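Local coordinates for parvulin 42 (Trypanosoma brucei brucei, PDB 6GMP), which probably catalyses the cis-trans isomerisation of peptidyl-prolyl bonds through the parvulin-type PPIase domain that makes up this chain, at residues A46-H51 against S106-T111. Sequence-based numbering, arbitrary orientation. Where two conformers were deposited one is given.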
loop_
_atom_site.group_PDB
_atom_site.type_symbol
_atom_site.label_atom_id
_atom_site.label_comp_id
_atom_site.label_asym_id
_atom_site.label_seq_id
_atom_site.Cartn_x
_atom_site.Cartn_y
_atom_site.Cartn_z
ATOM N N ALA A 46 3.885 -3.679 -10.840
ATOM C CA ALA A 46 4.093 -5.102 -11.067
ATOM C C ALA A 46 3.451 -5.968 -9.988
ATOM O O ALA A 46 2.856 -7.007 -10.309
ATOM C CB ALA A 46 5.571 -5.416 -11.169
ATOM N N ILE A 47 3.562 -5.564 -8.717
ATOM C CA ILE A 47 3.058 -6.403 -7.637
ATOM C C ILE A 47 1.531 -6.441 -7.687
ATOM O O ILE A 47 0.916 -7.441 -7.277
ATOM C CB ILE A 47 3.651 -6.042 -6.268
ATOM C CG1 ILE A 47 3.268 -4.634 -5.874
ATOM C CG2 ILE A 47 5.176 -6.238 -6.302
ATOM C CD1 ILE A 47 3.785 -4.231 -4.494
ATOM N N LEU A 48 0.930 -5.377 -8.208
ATOM C CA LEU A 48 -0.505 -5.343 -8.412
ATOM C C LEU A 48 -0.891 -6.177 -9.635
ATOM O O LEU A 48 -1.759 -7.066 -9.584
ATOM C CB LEU A 48 -0.948 -3.908 -8.646
ATOM C CG LEU A 48 -2.395 -3.685 -9.083
ATOM C CD1 LEU A 48 -3.393 -4.073 -7.974
ATOM C CD2 LEU A 48 -2.572 -2.234 -9.505
ATOM N N ALA A 49 -0.261 -5.861 -10.762
ATOM C CA ALA A 49 -0.681 -6.393 -12.047
ATOM C C ALA A 49 -0.419 -7.890 -12.218
ATOM O O ALA A 49 -1.040 -8.533 -13.052
ATOM C CB ALA A 49 -0.035 -5.605 -13.170
ATOM N N GLN A 50 0.477 -8.459 -11.415
ATOM C CA GLN A 50 0.687 -9.903 -11.474
ATOM C C GLN A 50 -0.627 -10.651 -11.179
ATOM O O GLN A 50 -0.773 -11.812 -11.527
ATOM C CB GLN A 50 1.795 -10.337 -10.508
ATOM C CG GLN A 50 1.438 -10.094 -9.075
ATOM C CD GLN A 50 2.498 -10.538 -8.078
ATOM O OE1 GLN A 50 3.236 -11.495 -8.288
ATOM N NE2 GLN A 50 2.535 -9.832 -6.948
ATOM N N HIS A 51 -1.567 -9.970 -10.528
ATOM C CA HIS A 51 -2.893 -10.535 -10.270
ATOM C C HIS A 51 -4.026 -9.718 -10.911
ATOM O O HIS A 51 -5.133 -9.648 -10.374
ATOM C CB HIS A 51 -3.122 -10.635 -8.764
ATOM C CG HIS A 51 -2.056 -11.399 -8.045
ATOM N ND1 HIS A 51 -1.704 -12.684 -8.392
ATOM C CD2 HIS A 51 -1.267 -11.061 -6.998
ATOM C CE1 HIS A 51 -0.741 -13.107 -7.591
ATOM N NE2 HIS A 51 -0.460 -12.141 -6.734
ATOM N N SER A 106 -6.670 -0.680 -5.251
ATOM C CA SER A 106 -6.438 0.486 -6.085
ATOM C C SER A 106 -5.292 0.277 -7.070
ATOM O O SER A 106 -4.478 -0.636 -6.922
ATOM C CB SER A 106 -6.104 1.690 -5.213
ATOM O OG SER A 106 -4.824 1.543 -4.614
ATOM N N ALA A 107 -5.228 1.157 -8.063
ATOM C CA ALA A 107 -4.019 1.340 -8.842
ATOM C C ALA A 107 -2.997 1.985 -7.927
ATOM O O ALA A 107 -3.351 2.481 -6.858
ATOM C CB ALA A 107 -4.279 2.234 -10.020
ATOM N N PRO A 108 -1.722 1.981 -8.331
ATOM C CA PRO A 108 -0.733 2.649 -7.479
ATOM C C PRO A 108 -1.083 4.117 -7.253
ATOM O O PRO A 108 -1.385 4.835 -8.197
ATOM C CB PRO A 108 0.566 2.509 -8.278
ATOM C CG PRO A 108 0.359 1.278 -9.133
ATOM C CD PRO A 108 -1.103 1.322 -9.497
ATOM N N VAL A 109 -1.064 4.540 -5.996
ATOM C CA VAL A 109 -1.303 5.940 -5.657
ATOM C C VAL A 109 -0.171 6.438 -4.783
ATOM O O VAL A 109 0.264 5.770 -3.843
ATOM C CB VAL A 109 -2.660 6.173 -4.954
ATOM C CG1 VAL A 109 -2.788 5.351 -3.697
ATOM C CG2 VAL A 109 -2.833 7.650 -4.633
ATOM N N GLU A 110 0.301 7.627 -5.110
ATOM C CA GLU A 110 1.486 8.161 -4.488
ATOM C C GLU A 110 1.147 9.211 -3.440
ATOM O O GLU A 110 0.230 10.025 -3.615
ATOM C CB GLU A 110 2.367 8.768 -5.565
ATOM C CG GLU A 110 3.701 9.206 -5.069
ATOM C CD GLU A 110 4.515 9.836 -6.165
ATOM O OE1 GLU A 110 3.962 10.025 -7.272
ATOM O OE2 GLU A 110 5.692 10.144 -5.910
ATOM N N THR A 111 1.898 9.182 -2.347
ATOM C CA THR A 111 1.867 10.247 -1.360
ATOM C C THR A 111 3.296 10.520 -0.905
ATOM O O THR A 111 4.240 9.948 -1.449
ATOM C CB THR A 111 1.043 9.864 -0.137
ATOM O OG1 THR A 111 1.745 8.869 0.615
ATOM C CG2 THR A 111 -0.323 9.332 -0.548
#
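Leu48, near the C-terminal end of helix 37-49, meets the extended run Ser106-Pro108 chiefly through CD2, and it is the one residue of 46-51 that touches the other segment. Its CG stands anti to the backbone N (chi1 171°), which sends the isobutyl fork off the helix toward this run. The tight part is the wedge of CD2 against three residues. It lies 3.6 Å from Ser106 O and 3.9 Å from Ala107 CA. Pro108 touches through CD alone, 3.8 Å from Leu48 CD2. CD1 reaches just Ser106 O, at 3.8 Å. All of this is van der Waals packing, and only about 102 Å² is buried.

Ser106 offers Leu48 its carbonyl oxygen, while its side chain faces the other way and is buried. There its OG bonds to Ala107 O at 2.8 Å from above the carbonyl plane and also pairs with Ile118 N, which ties the run to strand 114-120. Val105 and Trp57 close in further on Leu48. The loose side is at exposed Ala107, whose CB points away from the helix and comes no nearer to it than 4.8 Å.

The contact thus joins the end of helix 37-49 to the connection that enters edge strand 109-111 of the four-stranded antiparallel sheet, while neighbouring Ile47 packs on Leu117 of strand 114-120, as belongs to the parvulin (PpiC-type) fold.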